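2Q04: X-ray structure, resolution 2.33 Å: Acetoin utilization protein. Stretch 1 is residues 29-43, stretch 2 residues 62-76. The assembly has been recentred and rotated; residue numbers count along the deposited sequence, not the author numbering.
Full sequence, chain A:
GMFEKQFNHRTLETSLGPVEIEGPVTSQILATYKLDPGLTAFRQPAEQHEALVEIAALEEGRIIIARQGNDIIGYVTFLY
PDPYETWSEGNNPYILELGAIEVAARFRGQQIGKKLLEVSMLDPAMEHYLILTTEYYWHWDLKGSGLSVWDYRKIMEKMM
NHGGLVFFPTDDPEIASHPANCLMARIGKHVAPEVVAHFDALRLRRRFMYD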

ATOM      1  N   ILE A  29       1.856  19.350  -5.537  1.00 55.81           N
ATOM      2  CA  ILE A  29       3.236  19.220  -5.068  1.00 55.62           C
ATOM      3  C   ILE A  29       3.920  17.967  -5.656  1.00 55.25           C
ATOM      4  O   ILE A  29       5.087  18.016  -6.031  1.00 54.49           O
ATOM      5  CB  ILE A  29       3.322  19.196  -3.492  1.00 55.95           C
ATOM      6  CG1 ILE A  29       3.270  20.636  -2.916  1.00 57.20           C
ATOM      7  CG2 ILE A  29       4.614  18.544  -3.037  1.00 55.58           C
ATOM      8  CD1 ILE A  29       1.880  21.224  -2.796  1.00 58.84           C
ATOM      9  N   LEU A  30       3.183  16.856  -5.735  1.00 55.80           N
ATOM     10  CA  LEU A  30       3.730  15.598  -6.315  1.00 55.80           C
ATOM     11  C   LEU A  30       4.229  15.782  -7.737  1.00 56.25           C
ATOM     12  O   LEU A  30       5.201  15.146  -8.144  1.00 56.72           O
ATOM     13  CB  LEU A  30       2.680  14.491  -6.310  1.00 55.98           C
ATOM     14  CG  LEU A  30       2.589  13.631  -5.058  1.00 57.88           C
ATOM     15  CD1 LEU A  30       1.552  12.534  -5.264  1.00 56.98           C
ATOM     16  CD2 LEU A  30       3.957  13.024  -4.703  1.00 57.26           C
ATOM     17  N   ALA A  31       3.531  16.618  -8.508  1.00 56.07           N
ATOM     18  CA  ALA A  31       3.870  16.842  -9.914  1.00 56.03           C
ATOM     19  C   ALA A  31       5.224  17.527 -10.081  1.00 56.01           C
ATOM     20  O   ALA A  31       5.854  17.415 -11.131  1.00 55.64           O
ATOM     21  CB  ALA A  31       2.786  17.661 -10.588  1.00 56.03           C
ATOM     22  N   THR A  32       5.662  18.245  -9.044  1.00 56.61           N
ATOM     23  CA  THR A  32       6.939  18.979  -9.092  1.00 56.51           C
ATOM     24  C   THR A  32       8.144  18.068  -8.773  1.00 56.15           C
ATOM     25  O   THR A  32       9.285  18.405  -9.093  1.00 55.21           O
ATOM     26  CB  THR A  32       6.940  20.166  -8.114  1.00 56.33           C
ATOM     27  OG1 THR A  32       6.823  19.685  -6.771  1.00 57.96           O
ATOM     28  CG2 THR A  32       5.786  21.120  -8.420  1.00 55.45           C
ATOM     29  N   TYR A  33       7.883  16.927  -8.133  1.00 56.23           N
ATOM     30  CA  TYR A  33       8.944  15.978  -7.815  1.00 56.66           C
ATOM     31  C   TYR A  33       9.270  15.106  -9.028  1.00 57.09           C
ATOM     32  O   TYR A  33       8.660  15.244 -10.087  1.00 57.18           O
ATOM     33  CB  TYR A  33       8.547  15.092  -6.623  1.00 56.94           C
ATOM     34  CG  TYR A  33       8.261  15.851  -5.338  1.00 56.24           C
ATOM     35  CD1 TYR A  33       9.098  16.871  -4.904  1.00 58.53           C
ATOM     36  CD2 TYR A  33       7.196  15.491  -4.526  1.00 56.55           C
ATOM     37  CE1 TYR A  33       8.841  17.558  -3.721  1.00 58.49           C
ATOM     38  CE2 TYR A  33       6.942  16.155  -3.332  1.00 57.29           C
ATOM     39  CZ  TYR A  33       7.766  17.186  -2.936  1.00 58.04           C
ATOM     40  OH  TYR A  33       7.511  17.846  -1.755  1.00 57.61           O
ATOM     41  N   LYS A  34      10.255  14.227  -8.867  1.00 57.59           N
ATOM     42  CA  LYS A  34      10.685  13.337  -9.935  1.00 58.08           C
ATOM     43  C   LYS A  34      10.853  11.914  -9.405  1.00 58.53           C
ATOM     44  O   LYS A  34      11.674  11.668  -8.535  1.00 58.85           O
ATOM     45  CB  LYS A  34      12.014  13.827 -10.519  1.00 58.16           C
ATOM     46  CG  LYS A  34      12.560  12.960 -11.651  1.00 58.94           C
ATOM     47  CD  LYS A  34      13.781  13.599 -12.309  1.00 58.62           C
ATOM     48  CE  LYS A  34      14.227  12.816 -13.543  1.00 59.51           C
ATOM     49  NZ  LYS A  34      15.338  13.498 -14.278  1.00 57.47           N
ATOM     50  N   LEU A  35      10.071  10.981  -9.931  1.00 59.13           N
ATOM     51  CA  LEU A  35      10.204   9.579  -9.538  1.00 59.44           C
ATOM     52  C   LEU A  35      11.590   9.046  -9.886  1.00 59.62           C
ATOM     53  O   LEU A  35      12.075   9.220 -11.014  1.00 59.18           O
ATOM     54  CB  LEU A  35       9.145   8.710 -10.226  1.00 59.89           C
ATOM     55  CG  LEU A  35       7.823   8.488  -9.487  1.00 61.84           C
ATOM     56  CD1 LEU A  35       6.981   7.458 -10.237  1.00 63.30           C
ATOM     57  CD2 LEU A  35       8.056   8.035  -8.058  1.00 62.02           C
ATOM     58  N   ASP A  36      12.218   8.385  -8.917  1.00 59.68           N
ATOM     59  CA  ASP A  36      13.516   7.767  -9.128  1.00 60.21           C
ATOM     60  C   ASP A  36      13.418   6.729 -10.262  1.00 61.34           C
ATOM     61  O   ASP A  36      12.432   5.985 -10.338  1.00 61.50           O
ATOM     62  CB  ASP A  36      13.983   7.085  -7.848  1.00 60.01           C
ATOM     63  CG  ASP A  36      15.392   6.601  -7.940  1.00 59.89           C
ATOM     64  OD1 ASP A  36      16.311   7.443  -7.866  1.00 58.09           O
ATOM     65  OD2 ASP A  36      15.592   5.376  -8.082  1.00 60.80           O
ATOM     66  N   PRO A  37      14.457   6.659 -11.138  1.00 62.20           N
ATOM     67  CA  PRO A  37      14.422   5.732 -12.291  1.00 63.13           C
ATOM     68  C   PRO A  37      14.285   4.247 -11.909  1.00 64.49           C
ATOM     69  O   PRO A  37      13.916   3.432 -12.752  1.00 64.81           O
ATOM     70  CB  PRO A  37      15.773   5.976 -12.979  1.00 63.00           C
ATOM     71  CG  PRO A  37      16.218   7.317 -12.501  1.00 62.16           C
ATOM     72  CD  PRO A  37      15.699   7.457 -11.119  1.00 62.16           C
ATOM     73  N   GLY A  38      14.561   3.915 -10.644  1.00 65.89           N
ATOM     74  CA  GLY A  38      14.524   2.526 -10.187  1.00 66.50           C
ATOM     75  C   GLY A  38      13.183   2.070  -9.628  1.00 67.36           C
ATOM     76  O   GLY A  38      13.110   1.029  -8.973  1.00 67.42           O
ATOM     77  N   LEU A  39      12.120   2.836  -9.892  1.00 68.39           N
ATOM     78  CA  LEU A  39      10.773   2.481  -9.410  1.00 69.44           C
ATOM     79  C   LEU A  39       9.887   2.034 -10.578  1.00 71.01           C
ATOM     80  O   LEU A  39       8.854   2.653 -10.869  1.00 70.71           O
ATOM     81  CB  LEU A  39      10.138   3.670  -8.677  1.00 69.26           C
ATOM     82  CG  LEU A  39      10.845   4.104  -7.375  1.00 68.36           C
ATOM     83  CD1 LEU A  39      10.361   5.461  -6.928  1.00 68.10           C
ATOM     84  CD2 LEU A  39      10.648   3.081  -6.273  1.00 67.64           C
ATOM     85  N   THR A  40      10.268   0.912 -11.200  1.00 73.13           N
ATOM     86  CA  THR A  40       9.607   0.426 -12.428  1.00 74.56           C
ATOM     87  C   THR A  40       8.953  -0.986 -12.251  1.00 75.45           C
ATOM     88  O   THR A  40       8.822  -1.745 -13.221  1.00 75.38           O
ATOM     89  CB  THR A  40      10.626   0.360 -13.607  1.00 74.79           C
ATOM     90  OG1 THR A  40      11.734  -0.470 -13.241  1.00 74.34           O
ATOM     91  CG2 THR A  40      11.139   1.757 -13.954  1.00 73.82           C
ATOM     92  N   ALA A  41       8.507  -1.295 -11.028  1.00 76.31           N
ATOM     93  CA  ALA A  41       7.908  -2.615 -10.730  1.00 77.05           C
ATOM     94  C   ALA A  41       6.470  -2.724 -11.247  1.00 77.49           C
ATOM     95  O   ALA A  41       5.972  -3.830 -11.483  1.00 77.41           O
ATOM     96  CB  ALA A  41       7.951  -2.893  -9.228  1.00 76.86           C
ATOM     97  N   PHE A  42       5.798  -1.584 -11.393  1.00 77.99           N
ATOM     98  CA  PHE A  42       4.422  -1.564 -11.895  1.00 78.48           C
ATOM     99  C   PHE A  42       4.357  -1.016 -13.307  1.00 78.59           C
ATOM    100  O   PHE A  42       3.702  -1.594 -14.171  1.00 79.01           O
ATOM    101  CB  PHE A  42       3.523  -0.775 -10.952  1.00 78.62           C
ATOM    102  CG  PHE A  42       3.314  -1.450  -9.629  1.00 78.71           C
ATOM    103  CD1 PHE A  42       2.445  -2.536  -9.520  1.00 79.24           C
ATOM    104  CD2 PHE A  42       4.060  -1.082  -8.519  1.00 78.94           C
ATOM    105  CE1 PHE A  42       2.285  -3.203  -8.315  1.00 77.75           C
ATOM    106  CE2 PHE A  42       3.902  -1.743  -7.307  1.00 79.84           C
ATOM    107  CZ  PHE A  42       3.006  -2.806  -7.209  1.00 79.95           C
ATOM    108  N   ARG A  43       5.056   0.090 -13.548  1.00 78.81           N
ATOM    109  CA  ARG A  43       5.197   0.634 -14.907  1.00 78.76           C
ATOM    110  C   ARG A  43       6.375   1.615 -14.963  1.00 77.48           C
ATOM    111  O   ARG A  43       6.940   1.977 -13.927  1.00 77.15           O
ATOM    112  CB  ARG A  43       3.896   1.325 -15.357  1.00 79.36           C
ATOM    113  CG  ARG A  43       3.625   2.634 -14.672  1.00 80.47           C
ATOM    114  CD  ARG A  43       2.141   2.971 -14.661  1.00 82.15           C
ATOM    115  NE  ARG A  43       1.414   2.207 -13.643  1.00 83.17           N
ATOM    116  CZ  ARG A  43       0.143   2.428 -13.304  1.00 83.80           C
ATOM    117  NH1 ARG A  43      -0.563   3.378 -13.912  1.00 85.48           N
ATOM    118  NH2 ARG A  43      -0.430   1.689 -12.357  1.00 82.52           N
ATOM    119  N   ARG A  62      -4.429   8.909  -1.022  1.00 56.09           N
ATOM    120  CA  ARG A  62      -3.296   9.336  -0.201  1.00 55.57           C
ATOM    121  C   ARG A  62      -1.999   8.777  -0.753  1.00 56.20           C
ATOM    122  O   ARG A  62      -1.855   7.550  -0.941  1.00 55.84           O
ATOM    123  CB  ARG A  62      -3.462   8.858   1.238  1.00 55.34           C
ATOM    124  CG  ARG A  62      -4.686   9.349   1.892  1.00 56.00           C
ATOM    125  CD  ARG A  62      -4.695   9.025   3.335  1.00 55.84           C
ATOM    126  NE  ARG A  62      -5.824   9.659   4.005  1.00 60.55           N
ATOM    127  CZ  ARG A  62      -5.870   9.950   5.307  1.00 60.34           C
ATOM    128  NH1 ARG A  62      -4.831   9.684   6.094  1.00 60.93           N
ATOM    129  NH2 ARG A  62      -6.949  10.537   5.817  1.00 59.17           N
ATOM    130  N   ILE A  63      -1.039   9.666  -0.983  1.00 56.79           N
ATOM    131  CA  ILE A  63       0.292   9.272  -1.422  1.00 56.58           C
ATOM    132  C   ILE A  63       1.322   9.747  -0.390  1.00 56.05           C
ATOM    133  O   ILE A  63       1.504  10.932  -0.193  1.00 56.45           O
ATOM    134  CB  ILE A  63       0.644   9.894  -2.810  1.00 56.80           C
ATOM    135  CG1 ILE A  63      -0.363   9.437  -3.896  1.00 57.35           C
ATOM    136  CG2 ILE A  63       2.087   9.536  -3.213  1.00 58.39           C
ATOM    137  CD1 ILE A  63      -0.293   7.951  -4.240  1.00 56.77           C
ATOM    138  N   ILE A  64       1.915   8.804   0.319  1.00 56.37           N
ATOM    139  CA  ILE A  64       3.008   9.099   1.221  1.00 56.37           C
ATOM    140  C   ILE A  64       4.301   8.721   0.503  1.00 56.62           C
ATOM    141  O   ILE A  64       4.377   7.663  -0.141  1.00 57.00           O
ATOM    142  CB  ILE A  64       2.878   8.307   2.568  1.00 56.35           C
ATOM    143  CG1 ILE A  64       1.752   8.902   3.438  1.00 55.88           C
ATOM    144  CG2 ILE A  64       4.202   8.335   3.347  1.00 56.66           C
ATOM    145  CD1 ILE A  64       0.357   8.775   2.839  1.00 56.86           C
ATOM    146  N   ILE A  65       5.305   9.597   0.587  1.00 56.48           N
ATOM    147  CA  ILE A  65       6.541   9.430  -0.192  1.00 56.05           C
ATOM    148  C   ILE A  65       7.786   9.386   0.676  1.00 55.24           C
ATOM    149  O   ILE A  65       7.811   9.948   1.759  1.00 55.73           O
ATOM    150  CB  ILE A  65       6.713  10.573  -1.202  1.00 56.36           C
ATOM    151  CG1 ILE A  65       6.839  11.932  -0.468  1.00 56.24           C
ATOM    152  CG2 ILE A  65       5.544  10.590  -2.180  1.00 55.77           C
ATOM    153  CD1 ILE A  65       7.164  13.079  -1.372  1.00 55.37           C
ATOM    154  N   ALA A  66       8.791   8.647   0.205  1.00 54.86           N
ATOM    155  CA  ALA A  66      10.136   8.706   0.762  1.00 54.61           C
ATOM    156  C   ALA A  66      10.949   9.514  -0.223  1.00 54.67           C
ATOM    157  O   ALA A  66      11.059   9.146  -1.393  1.00 52.77           O
ATOM    158  CB  ALA A  66      10.711   7.333   0.922  1.00 54.19           C
ATOM    159  N   ARG A  67      11.523  10.618   0.253  1.00 55.12           N
ATOM    160  CA  ARG A  67      12.014  11.651  -0.628  1.00 55.27           C
ATOM    161  C   ARG A  67      13.407  12.169  -0.234  1.00 55.88           C
ATOM    162  O   ARG A  67      13.738  12.260   0.945  1.00 55.71           O
ATOM    163  CB  ARG A  67      11.007  12.814  -0.627  1.00 55.37           C
ATOM    164  CG  ARG A  67      11.389  13.979  -1.473  1.00 56.03           C
ATOM    165  CD  ARG A  67      10.348  15.106  -1.377  1.00 55.06           C
ATOM    166  NE  ARG A  67      10.152  15.593   0.002  1.00 55.36           N
ATOM    167  CZ  ARG A  67      11.027  16.368   0.670  1.00 53.79           C
ATOM    168  NH1 ARG A  67      12.204  16.658   0.148  1.00 53.01           N
ATOM    169  NH2 ARG A  67      10.742  16.789   1.893  1.00 49.02           N
ATOM    170  N   GLN A  68      14.223  12.455  -1.250  1.00 56.37           N
ATOM    171  CA  GLN A  68      15.484  13.160  -1.079  1.00 56.66           C
ATOM    172  C   GLN A  68      15.503  14.298  -2.072  1.00 56.56           C
ATOM    173  O   GLN A  68      15.579  14.070  -3.258  1.00 56.65           O
ATOM    174  CB  GLN A  68      16.668  12.232  -1.341  1.00 56.54           C
ATOM    175  CG  GLN A  68      17.128  11.435  -0.128  1.00 58.45           C
ATOM    176  CD  GLN A  68      18.490  10.765  -0.347  1.00 58.24           C
ATOM    177  OE1 GLN A  68      18.866  10.442  -1.483  1.00 60.46           O
ATOM    178  NE2 GLN A  68      19.231  10.557   0.741  1.00 58.20           N
ATOM    179  N   GLY A  69      15.415  15.531  -1.578  1.00 57.05           N
ATOM    180  CA  GLY A  69      15.303  16.695  -2.454  1.00 56.86           C
ATOM    181  C   GLY A  69      14.019  16.616  -3.266  1.00 56.59           C
ATOM    182  O   GLY A  69      12.965  16.357  -2.725  1.00 55.96           O
ATOM    183  N   ASN A  70      14.130  16.793  -4.580  1.00 56.69           N
ATOM    184  CA  ASN A  70      12.972  16.663  -5.479  1.00 56.74           C
ATOM    185  C   ASN A  70      12.743  15.214  -5.940  1.00 56.94           C
ATOM    186  O   ASN A  70      11.810  14.941  -6.690  1.00 57.35           O
ATOM    187  CB  ASN A  70      13.154  17.557  -6.712  1.00 56.93           C
ATOM    188  CG  ASN A  70      12.770  18.977  -6.455  1.00 56.37           C
ATOM    189  OD1 ASN A  70      11.648  19.264  -6.037  1.00 56.36           O
ATOM    190  ND2 ASN A  70      13.674  19.891  -6.756  1.00 58.28           N
ATOM    191  N   ASP A  71      13.586  14.293  -5.465  1.00 56.55           N
ATOM    192  CA  ASP A  71      13.570  12.911  -5.941  1.00 56.42           C
ATOM    193  C   ASP A  71      12.791  11.957  -5.007  1.00 56.43           C
ATOM    194  O   ASP A  71      13.171  11.752  -3.856  1.00 56.04           O
ATOM    195  CB  ASP A  71      15.005  12.408  -6.115  1.00 56.34           C
ATOM    196  CG  ASP A  71      15.775  13.188  -7.165  1.00 56.71           C
ATOM    197  OD1 ASP A  71      15.283  13.293  -8.303  1.00 59.85           O
ATOM    198  OD2 ASP A  71      16.879  13.683  -6.856  1.00 60.08           O
ATOM    199  N   ILE A  72      11.727  11.351  -5.541  1.00 56.86           N
ATOM    200  CA  ILE A  72      10.964  10.331  -4.808  1.00 56.81           C
ATOM    201  C   ILE A  72      11.636   8.971  -4.997  1.00 56.81           C
ATOM    202  O   ILE A  72      11.669   8.438  -6.106  1.00 56.47           O
ATOM    203  CB  ILE A  72       9.509  10.224  -5.322  1.00 56.29           C
ATOM    204  CG1 ILE A  72       8.802  11.571  -5.233  1.00 56.84           C
ATOM    205  CG2 ILE A  72       8.753   9.188  -4.522  1.00 56.65           C
ATOM    206  CD1 ILE A  72       7.469  11.610  -5.967  1.00 56.83           C
ATOM    207  N   ILE A  73      12.161   8.411  -3.912  1.00 56.61           N
ATOM    208  CA  ILE A  73      12.870   7.119  -3.978  1.00 56.44           C
ATOM    209  C   ILE A  73      12.025   5.994  -3.382  1.00 56.32           C
ATOM    210  O   ILE A  73      12.473   4.861  -3.267  1.00 57.12           O
ATOM    211  CB  ILE A  73      14.295   7.190  -3.276  1.00 56.03           C
ATOM    212  CG1 ILE A  73      14.176   7.519  -1.776  1.00 55.32           C
ATOM    213  CG2 ILE A  73      15.145   8.223  -3.941  1.00 56.30           C
ATOM    214  CD1 ILE A  73      13.914   6.316  -0.891  1.00 55.08           C
ATOM    215  N   GLY A  74      10.788   6.314  -3.048  1.00 56.23           N
ATOM    216  CA  GLY A  74       9.870   5.346  -2.518  1.00 55.41           C
ATOM    217  C   GLY A  74       8.515   5.973  -2.272  1.00 55.54           C
ATOM    218  O   GLY A  74       8.401   7.186  -2.144  1.00 54.59           O
ATOM    219  N   TYR A  75       7.483   5.142  -2.211  1.00 56.46           N
ATOM    220  CA  TYR A  75       6.137   5.625  -1.978  1.00 56.36           C
ATOM    221  C   TYR A  75       5.226   4.516  -1.489  1.00 56.83           C
ATOM    222  O   TYR A  75       5.546   3.331  -1.599  1.00 55.58           O
ATOM    223  CB  TYR A  75       5.559   6.214  -3.259  1.00 56.37           C
ATOM    224  CG  TYR A  75       5.412   5.202  -4.381  1.00 57.79           C
ATOM    225  CD1 TYR A  75       4.303   4.356  -4.443  1.00 57.80           C
ATOM    226  CD2 TYR A  75       6.380   5.095  -5.386  1.00 58.65           C
ATOM    227  CE1 TYR A  75       4.165   3.424  -5.469  1.00 58.89           C
ATOM    228  CE2 TYR A  75       6.251   4.169  -6.415  1.00 57.08           C
ATOM    229  CZ  TYR A  75       5.140   3.336  -6.452  1.00 57.95           C
ATOM    230  OH  TYR A  75       5.001   2.419  -7.463  1.00 58.30           O
ATOM    231  N   VAL A  76       4.079   4.914  -0.956  1.00 57.49           N
ATOM    232  CA  VAL A  76       3.033   3.992  -0.615  1.00 57.41           C
ATOM    233  C   VAL A  76       1.709   4.677  -0.903  1.00 56.73           C
ATOM    234  O   VAL A  76       1.538   5.864  -0.586  1.00 55.35           O
ATOM    235  CB  VAL A  76       3.114   3.541   0.874  1.00 56.90           C
ATOM    236  CG1 VAL A  76       2.966   4.729   1.813  1.00 59.81           C
ATOM    237  CG2 VAL A  76       2.059   2.491   1.167  1.00 59.33           C
TER

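The contact is built around a short parallel pairing of two strands, in which Lys34 lies beside Asp71 and Leu35 beside Ile72. Three backbone hydrogen bonds hold it together. Lys34 N donates to Asn70 O (2.8 Å), Ile72 N donates to Lys34 O (3.0 Å), and Asp36 N donates to Ile72 O (2.9 Å). Lys34 and Ile72 thus each use both their N and O atoms, the alternation expected of a parallel ladder, and the N-H...O angles of 150 to 156° are those of sound bonds. Between them, the CA of Asp71 lies 3.4 Å from Lys34 O, a CA-H...O contact that supplements the ladder.

Strand geometry sends successive side chains to opposite faces of the sheet. Lys34 and Asp71 share one face, yet no salt bridge joins them: the lysine chain is extended, with all four chi angles t, and its end leads away from the other stretch. Such a long, flexible chain suits an exposed position, where its amine can remain in solvent.

Leu35 and Ile72 share the other face, and here the packing is apolar. Leu35 CD2 meets Ile72 CG2 at 3.8 Å, while Ile72 CD1 reaches Tyr33 CB at 3.7 Å and Leu30 CD2 at 4.0 Å. The branched isoleucine can therefore touch three neighbours at once. Leu30, at the helical start of its stretch, extends the cluster: its CD1 lies 3.7 Å from Ile63 CG2 and its CD2 lies 3.8 Å from Ile65 CG2, so the side chain touches both Ile63 and Ile65. Farther along, Leu39 CD1 approaches Tyr75 CD2 at 4.3 Å, near the plane of the tyrosine ring. All these leucines and isoleucines are buried, as suits side chains with no polar group to satisfy.

The aromatic contacts centre on Tyr33, which has the most area covered by the other stretch. Arg67 CD sits over one face of its ring, 3.9 Å from the centroid and 21° off the normal, a CH-pi contact that uses the aliphatic part of the arginine. The guanidinium remains free to bond elsewhere, and its NH1 donates to Gly69 O (3.0 Å), bracing the turn between the two strands. In that turn, Gly69 has a phi of 63°, a value that favours glycine.

Asp36 combines two roles: its backbone N closes the ladder, while its OD2 accepts a hydrogen bond from Gly38 N (3.1 Å), steadying the type I turn that brings Leu39 back toward the strand.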